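Long-range contact in bifunctional GH43-CE protein (PDB 6MLY), which probably cleaves beta-1,4-xylosidic bonds of xylans through its family 43 glycoside hydrolase part and carries a second, carbohydrate esterase part: residues T47-K59 with W66-N78. Sequence-based numbering, arbitrary orientation.
Sequences TTMHMSPGVPIMK and WKLVNYAYDTLAN
Tyr71 is gripped between Pro53 and Pro56 in the antiparallel beta hairpin of strands 56-60 and 66-71, with 66-71 at the edge of a four-stranded antiparallel sheet and 56-60 next to it, in the family 43 glycosidase domain, which in this family is a five-bladed beta-propeller. Pro53 CG sits 3.5 Å from the Tyr71 ring centroid, a CH-pi contact 13° off the normal; a proline's compact ring can offer CG to the aromatic face this closely. Pro56 CB reaches Tyr71 CE2 obliquely, at 3.3 Å. With CG anti to its carbonyl carbon (chi1 -74°), Tyr71 extends its hydroxyl to Leu330 O, much later in the chain. A serine here would probably leave Pro53 and Pro56 without the ring that fills the space between them, and Leu330 O without this donor. Further along the same face Leu68 CD2 fits between Pro56 CB and Met58 CG, the flexible thioether chain lying alongside the leucine. Gly54 belongs where it is because the Tyr73 ring covers its CA, 4.0 Å from the centroid; a side chain there would run into the ring. Near the turn joining the strands, the face with Lys59 and Lys67 is more open to solvent: Lys59 CB still packs 3.5 Å from Val69 CG1. Its ammonium pairs with Glu128, whereas exposed Lys67 touches little. At a beta bulge Val69 and Asn70 both face Ile57, whose N donates to Asn70 O and whose O accepts from Val69 N. On the other side of the corners at Val55 and Ala72, Ser52 OG donates to Asp74 O at 2.7 Å, tilted 29° from the carbonyl plane.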
ATOM      1  N   THR A  47      18.129   8.700 -11.834  1.00 70.00           N
ATOM      2  CA  THR A  47      18.689   7.966 -10.696  1.00 70.89           C
ATOM      3  C   THR A  47      17.772   6.786 -10.336  1.00 70.31           C
ATOM      4  O   THR A  47      16.548   6.946 -10.227  1.00 70.18           O
ATOM      5  CB  THR A  47      18.893   8.889  -9.488  1.00 72.94           C
ATOM      6  OG1 THR A  47      19.774   9.956  -9.839  1.00 74.41           O
ATOM      7  CG2 THR A  47      19.471   8.170  -8.290  1.00 73.76           C
ATOM      8  N   THR A  48      18.387   5.602 -10.189  1.00 69.92           N
ATOM      9  CA  THR A  48      17.758   4.398  -9.635  1.00 69.20           C
ATOM     10  C   THR A  48      18.633   3.786  -8.532  1.00 69.58           C
ATOM     11  O   THR A  48      18.319   2.701  -8.037  1.00 69.78           O
ATOM     12  CB  THR A  48      17.507   3.343 -10.719  1.00 67.73           C
ATOM     13  OG1 THR A  48      18.773   2.945 -11.253  1.00 67.72           O
ATOM     14  CG2 THR A  48      16.591   3.846 -11.812  1.00 67.43           C
ATOM     15  N   MET A  49      19.713   4.482  -8.155  1.00 70.45           N
ATOM     16  CA  MET A  49      20.560   4.126  -7.020  1.00 70.85           C
ATOM     17  C   MET A  49      21.027   2.670  -7.155  1.00 69.99           C
ATOM     18  O   MET A  49      21.832   2.355  -8.038  1.00 70.92           O
ATOM     19  CB  MET A  49      19.799   4.340  -5.703  1.00 71.67           C
ATOM     20  CG  MET A  49      19.565   5.801  -5.382  1.00 73.39           C
ATOM     21  SD  MET A  49      18.143   6.064  -4.295  1.00 74.53           S
ATOM     22  CE  MET A  49      17.928   7.834  -4.481  1.00 75.91           C
ATOM     23  N   HIS A  50      20.456   1.781  -6.329  1.00 69.86           N
ATOM     24  CA  HIS A  50      20.988   0.443  -6.080  1.00 69.72           C
ATOM     25  C   HIS A  50      20.391  -0.588  -7.047  1.00 68.58           C
ATOM     26  O   HIS A  50      20.671  -1.772  -6.911  1.00 68.55           O
ATOM     27  CB  HIS A  50      20.734   0.034  -4.624  1.00 70.61           C
ATOM     28  CG  HIS A  50      19.295   0.114  -4.244  1.00 70.51           C
ATOM     29  ND1 HIS A  50      18.792   1.161  -3.505  1.00 71.34           N
ATOM     30  CD2 HIS A  50      18.247  -0.676  -4.550  1.00 70.17           C
ATOM     31  CE1 HIS A  50      17.500   1.003  -3.347  1.00 71.27           C
ATOM     32  NE2 HIS A  50      17.139  -0.119  -3.977  1.00 70.80           N
ATOM     33  N   MET A  51      19.581  -0.139  -8.013  1.00 67.93           N
ATOM     34  CA  MET A  51      19.002  -1.027  -9.018  1.00 67.16           C
ATOM     35  C   MET A  51      20.051  -1.386 -10.080  1.00 66.48           C
ATOM     36  O   MET A  51      21.010  -0.655 -10.306  1.00 67.14           O
ATOM     37  CB  MET A  51      17.796  -0.386  -9.711  1.00 67.06           C
ATOM     38  CG  MET A  51      16.696   0.050  -8.764  1.00 67.52           C
ATOM     39  SD  MET A  51      16.123  -1.249  -7.628  1.00 68.62           S
ATOM     40  CE  MET A  51      15.019  -2.157  -8.706  1.00 68.35           C
ATOM     41  N   SER A  52      19.815  -2.522 -10.740  1.00 65.72           N
ATOM     42  CA  SER A  52      20.652  -3.067 -11.789  1.00 65.25           C
ATOM     43  C   SER A  52      19.752  -3.559 -12.922  1.00 64.52           C
ATOM     44  O   SER A  52      18.941  -4.459 -12.699  1.00 64.28           O
ATOM     45  CB  SER A  52      21.516  -4.175 -11.238  1.00 66.24           C
ATOM     46  OG  SER A  52      22.032  -5.000 -12.274  1.00 66.39           O
ATOM     47  N   PRO A  53      19.883  -2.985 -14.131  1.00 63.68           N
ATOM     48  CA  PRO A  53      20.882  -1.996 -14.516  1.00 63.57           C
ATOM     49  C   PRO A  53      20.651  -0.587 -13.943  1.00 63.52           C
ATOM     50  O   PRO A  53      19.613  -0.334 -13.305  1.00 63.04           O
ATOM     51  CB  PRO A  53      20.781  -1.958 -16.049  1.00 63.07           C
ATOM     52  CG  PRO A  53      19.343  -2.280 -16.320  1.00 63.03           C
ATOM     53  CD  PRO A  53      19.012  -3.318 -15.268  1.00 63.47           C
ATOM     54  N   GLY A  54      21.632   0.304 -14.189  1.00 63.57           N
ATOM     55  CA  GLY A  54      21.729   1.638 -13.571  1.00 64.06           C
ATOM     56  C   GLY A  54      21.689   2.773 -14.584  1.00 63.93           C
ATOM     57  O   GLY A  54      21.931   2.568 -15.772  1.00 63.24           O
ATOM     58  N   VAL A  55      21.397   3.981 -14.077  1.00 64.57           N
ATOM     59  CA  VAL A  55      21.284   5.240 -14.846  1.00 65.26           C
ATOM     60  C   VAL A  55      20.417   5.002 -16.081  1.00 64.41           C
ATOM     61  O   VAL A  55      20.930   4.853 -17.187  1.00 64.20           O
ATOM     62  CB  VAL A  55      22.659   5.831 -15.224  1.00 65.47           C
ATOM     63  CG1 VAL A  55      22.532   7.268 -15.715  1.00 65.99           C
ATOM     64  CG2 VAL A  55      23.660   5.757 -14.080  1.00 66.33           C
ATOM     65  N   PRO A  56      19.073   4.938 -15.932  1.00 64.72           N
ATOM     66  CA  PRO A  56      18.181   4.796 -17.083  1.00 63.90           C
ATOM     67  C   PRO A  56      18.082   6.076 -17.925  1.00 64.15           C
ATOM     68  O   PRO A  56      17.891   7.161 -17.377  1.00 64.54           O
ATOM     69  CB  PRO A  56      16.815   4.472 -16.459  1.00 63.86           C
ATOM     70  CG  PRO A  56      16.888   5.033 -15.057  1.00 64.66           C
ATOM     71  CD  PRO A  56      18.345   4.957 -14.652  1.00 64.94           C
ATOM     72  N   ILE A  57      18.203   5.917 -19.247  1.00 63.83           N
ATOM     73  CA  ILE A  57      17.999   6.999 -20.204  1.00 64.15           C
ATOM     74  C   ILE A  57      16.587   6.852 -20.776  1.00 64.38           C
ATOM     75  O   ILE A  57      16.186   5.753 -21.141  1.00 63.75           O
ATOM     76  CB  ILE A  57      19.066   6.992 -21.319  1.00 64.04           C
ATOM     77  CG1 ILE A  57      20.492   6.961 -20.759  1.00 64.31           C
ATOM     78  CG2 ILE A  57      18.865   8.165 -22.272  1.00 64.52           C
ATOM     79  CD1 ILE A  57      21.197   5.638 -20.935  1.00 63.71           C
ATOM     80  N   MET A  58      15.867   7.976 -20.850  1.00 65.35           N
ATOM     81  CA  MET A  58      14.502   8.042 -21.355  1.00 65.67           C
ATOM     82  C   MET A  58      14.445   8.998 -22.550  1.00 65.95           C
ATOM     83  O   MET A  58      15.061  10.051 -22.522  1.00 66.25           O
ATOM     84  CB  MET A  58      13.546   8.559 -20.277  1.00 66.83           C
ATOM     85  CG  MET A  58      13.414   7.635 -19.091  1.00 66.90           C
ATOM     86  SD  MET A  58      12.060   8.123 -17.997  1.00 68.63           S
ATOM     87  CE  MET A  58      12.383   7.042 -16.605  1.00 68.19           C
ATOM     88  N   LYS A  59      13.667   8.620 -23.567  1.00 65.84           N
ATOM     89  CA  LYS A  59      13.466   9.410 -24.777  1.00 66.94           C
ATOM     90  C   LYS A  59      12.040   9.974 -24.775  1.00 68.30           C
ATOM     91  O   LYS A  59      11.123   9.331 -24.275  1.00 68.60           O
ATOM     92  CB  LYS A  59      13.719   8.531 -26.006  1.00 66.61           C
ATOM     93  CG  LYS A  59      13.283   9.110 -27.346  1.00 67.31           C
ATOM     94  CD  LYS A  59      13.426   8.133 -28.495  1.00 67.25           C
ATOM     95  CE  LYS A  59      13.247   8.783 -29.852  1.00 68.24           C
ATOM     96  NZ  LYS A  59      14.114   8.161 -30.883  1.00 67.89           N
ATOM     97  N   TRP A  66       7.057   9.769 -22.515  1.00 70.49           N
ATOM     98  CA  TRP A  66       8.416   9.298 -22.284  1.00 69.98           C
ATOM     99  C   TRP A  66       8.486   7.783 -22.495  1.00 69.15           C
ATOM    100  O   TRP A  66       7.461   7.105 -22.477  1.00 69.41           O
ATOM    101  CB  TRP A  66       8.865   9.695 -20.874  1.00 70.05           C
ATOM    102  CG  TRP A  66       9.004  11.176 -20.705  1.00 72.14           C
ATOM    103  CD1 TRP A  66       8.052  12.055 -20.274  1.00 73.40           C
ATOM    104  CD2 TRP A  66      10.173  11.966 -20.997  1.00 72.76           C
ATOM    105  NE1 TRP A  66       8.549  13.333 -20.272  1.00 74.56           N
ATOM    106  CE2 TRP A  66       9.847  13.308 -20.709  1.00 74.10           C
ATOM    107  CE3 TRP A  66      11.457  11.667 -21.469  1.00 72.36           C
ATOM    108  CZ2 TRP A  66      10.761  14.346 -20.874  1.00 74.95           C
ATOM    109  CZ3 TRP A  66      12.358  12.694 -21.638  1.00 73.13           C
ATOM    110  CH2 TRP A  66      12.013  14.015 -21.345  1.00 74.74           C
ATOM    111  N   LYS A  67       9.700   7.267 -22.706  1.00 68.39           N
ATOM    112  CA  LYS A  67       9.937   5.825 -22.727  1.00 67.56           C
ATOM    113  C   LYS A  67      11.426   5.544 -22.496  1.00 67.03           C
ATOM    114  O   LYS A  67      12.282   6.331 -22.894  1.00 67.74           O
ATOM    115  CB  LYS A  67       9.424   5.195 -24.029  1.00 68.14           C
ATOM    116  CG  LYS A  67      10.320   5.336 -25.250  1.00 68.63           C
ATOM    117  CD  LYS A  67       9.868   4.494 -26.420  1.00 69.57           C
ATOM    118  CE  LYS A  67      10.826   4.581 -27.590  1.00 70.56           C
ATOM    119  NZ  LYS A  67      10.567   3.518 -28.590  1.00 71.57           N
ATOM    120  N   LEU A  68      11.705   4.408 -21.849  1.00 65.90           N
ATOM    121  CA  LEU A  68      13.060   3.932 -21.586  1.00 64.93           C
ATOM    122  C   LEU A  68      13.655   3.360 -22.878  1.00 64.18           C
ATOM    123  O   LEU A  68      12.989   2.599 -23.593  1.00 64.78           O
ATOM    124  CB  LEU A  68      13.015   2.869 -20.483  1.00 64.61           C
ATOM    125  CG  LEU A  68      12.673   3.393 -19.090  1.00 64.99           C
ATOM    126  CD1 LEU A  68      12.074   2.294 -18.215  1.00 64.83           C
ATOM    127  CD2 LEU A  68      13.901   4.002 -18.432  1.00 65.32           C
ATOM    128  N   VAL A  69      14.914   3.721 -23.159  1.00 63.47           N
ATOM    129  CA  VAL A  69      15.582   3.317 -24.394  1.00 63.38           C
ATOM    130  C   VAL A  69      16.893   2.573 -24.099  1.00 62.71           C
ATOM    131  O   VAL A  69      17.283   1.706 -24.892  1.00 62.71           O
ATOM    132  CB  VAL A  69      15.803   4.525 -25.321  1.00 63.63           C
ATOM    133  CG1 VAL A  69      14.475   5.098 -25.790  1.00 64.23           C
ATOM    134  CG2 VAL A  69      16.657   5.612 -24.677  1.00 64.04           C
ATOM    135  N   ASN A  70      17.563   2.901 -22.985  1.00 62.41           N
ATOM    136  CA  ASN A  70      18.885   2.346 -22.678  1.00 61.76           C
ATOM    137  C   ASN A  70      19.232   2.615 -21.206  1.00 61.69           C
ATOM    138  O   ASN A  70      18.605   3.459 -20.547  1.00 61.80           O
ATOM    139  CB  ASN A  70      19.948   2.924 -23.625  1.00 61.99           C
ATOM    140  CG  ASN A  70      21.224   2.109 -23.730  1.00 61.82           C
ATOM    141  OD1 ASN A  70      21.422   1.132 -23.011  1.00 61.86           O
ATOM    142  ND2 ASN A  70      22.100   2.509 -24.637  1.00 62.15           N
ATOM    143  N   TYR A  71      20.234   1.867 -20.717  1.00 61.15           N
ATOM    144  CA  TYR A  71      20.880   2.076 -19.427  1.00 61.42           C
ATOM    145  C   TYR A  71      22.387   2.280 -19.640  1.00 61.46           C
ATOM    146  O   TYR A  71      22.961   1.762 -20.600  1.00 61.13           O
ATOM    147  CB  TYR A  71      20.621   0.886 -18.502  1.00 61.01           C
ATOM    148  CG  TYR A  71      19.221   0.813 -17.947  1.00 60.98           C
ATOM    149  CD1 TYR A  71      18.187   0.239 -18.669  1.00 60.86           C
ATOM    150  CD2 TYR A  71      18.926   1.319 -16.692  1.00 61.46           C
ATOM    151  CE1 TYR A  71      16.899   0.174 -18.162  1.00 60.89           C
ATOM    152  CE2 TYR A  71      17.646   1.251 -16.166  1.00 61.43           C
ATOM    153  CZ  TYR A  71      16.626   0.677 -16.901  1.00 61.19           C
ATOM    154  OH  TYR A  71      15.362   0.620 -16.380  1.00 61.30           O
ATOM    155  N   ALA A  72      23.018   3.016 -18.716  1.00 61.88           N
ATOM    156  CA  ALA A  72      24.432   3.380 -18.803  1.00 62.57           C
ATOM    157  C   ALA A  72      25.331   2.180 -18.475  1.00 63.18           C
ATOM    158  O   ALA A  72      26.395   2.020 -19.091  1.00 64.19           O
ATOM    159  CB  ALA A  72      24.730   4.539 -17.886  1.00 63.56           C
ATOM    160  N   TYR A  73      24.928   1.372 -17.487  1.00 63.10           N
ATOM    161  CA  TYR A  73      25.685   0.179 -17.101  1.00 63.08           C
ATOM    162  C   TYR A  73      24.732  -0.924 -16.632  1.00 62.93           C
ATOM    163  O   TYR A  73      23.567  -0.669 -16.383  1.00 62.85           O
ATOM    164  CB  TYR A  73      26.724   0.523 -16.030  1.00 63.88           C
ATOM    165  CG  TYR A  73      26.169   0.909 -14.681  1.00 64.74           C
ATOM    166  CD1 TYR A  73      25.743  -0.053 -13.771  1.00 64.89           C
ATOM    167  CD2 TYR A  73      26.099   2.240 -14.297  1.00 65.22           C
ATOM    168  CE1 TYR A  73      25.242   0.302 -12.527  1.00 65.61           C
ATOM    169  CE2 TYR A  73      25.605   2.609 -13.056  1.00 65.83           C
ATOM    170  CZ  TYR A  73      25.174   1.637 -12.169  1.00 65.89           C
ATOM    171  OH  TYR A  73      24.694   2.018 -10.953  1.00 67.01           O
ATOM    172  N   ASP A  74      25.284  -2.138 -16.512  1.00 63.16           N
ATOM    173  CA  ASP A  74      24.580  -3.354 -16.112  1.00 63.29           C
ATOM    174  C   ASP A  74      24.732  -3.552 -14.599  1.00 64.04           C
ATOM    175  O   ASP A  74      23.738  -3.577 -13.874  1.00 64.30           O
ATOM    176  CB  ASP A  74      25.101  -4.570 -16.884  1.00 63.29           C
ATOM    177  CG  ASP A  74      24.119  -5.130 -17.898  1.00 63.31           C
ATOM    178  OD1 ASP A  74      24.253  -4.790 -19.101  1.00 63.58           O
ATOM    179  OD2 ASP A  74      23.236  -5.930 -17.473  1.00 64.36           O
ATOM    180  N   THR A  75      25.980  -3.715 -14.146  1.00 64.74           N
ATOM    181  CA  THR A  75      26.332  -3.739 -12.727  1.00 65.62           C
ATOM    182  C   THR A  75      27.395  -2.661 -12.468  1.00 66.55           C
ATOM    183  O   THR A  75      28.216  -2.354 -13.334  1.00 66.20           O
ATOM    184  CB  THR A  75      26.783  -5.135 -12.277  1.00 66.18           C
ATOM    185  OG1 THR A  75      27.742  -5.641 -13.203  1.00 66.25           O
ATOM    186  CG2 THR A  75      25.647  -6.128 -12.190  1.00 66.12           C
ATOM    187  N   LEU A  76      27.352  -2.097 -11.258  1.00 67.61           N
ATOM    188  CA  LEU A  76      28.175  -0.969 -10.850  1.00 68.75           C
ATOM    189  C   LEU A  76      29.550  -1.474 -10.393  1.00 70.61           C
ATOM    190  O   LEU A  76      30.579  -0.960 -10.820  1.00 71.17           O
ATOM    191  CB  LEU A  76      27.435  -0.228  -9.732  1.00 68.72           C
ATOM    192  CG  LEU A  76      28.179   0.905  -9.032  1.00 70.11           C
ATOM    193  CD1 LEU A  76      28.811   1.873 -10.034  1.00 70.05           C
ATOM    194  CD2 LEU A  76      27.235   1.641  -8.089  1.00 70.15           C
ATOM    195  N   ALA A  77      29.553  -2.489  -9.522  1.00 71.99           N
ATOM    196  CA  ALA A  77      30.787  -3.065  -8.991  1.00 73.68           C
ATOM    197  C   ALA A  77      30.516  -4.454  -8.395  1.00 74.12           C
ATOM    198  O   ALA A  77      29.401  -4.755  -7.949  1.00 73.66           O
ATOM    199  CB  ALA A  77      31.384  -2.133  -7.964  1.00 74.92           C
ATOM    200  N   ASN A  78      31.566  -5.283  -8.387  1.00 75.17           N
ATOM    201  CA  ASN A  78      31.529  -6.644  -7.879  1.00 75.83           C
ATOM    202  C   ASN A  78      32.067  -6.650  -6.442  1.00 77.43           C
ATOM    203  O   ASN A  78      33.128  -7.220  -6.184  1.00 79.66           O
ATOM    204  CB  ASN A  78      32.320  -7.583  -8.797  1.00 76.03           C
ATOM    205  CG  ASN A  78      32.135  -9.051  -8.470  1.00 76.66           C
ATOM    206  OD1 ASN A  78      31.102  -9.457  -7.937  1.00 77.44           O
ATOM    207  ND2 ASN A  78      33.126  -9.862  -8.800  1.00 77.25           N
TER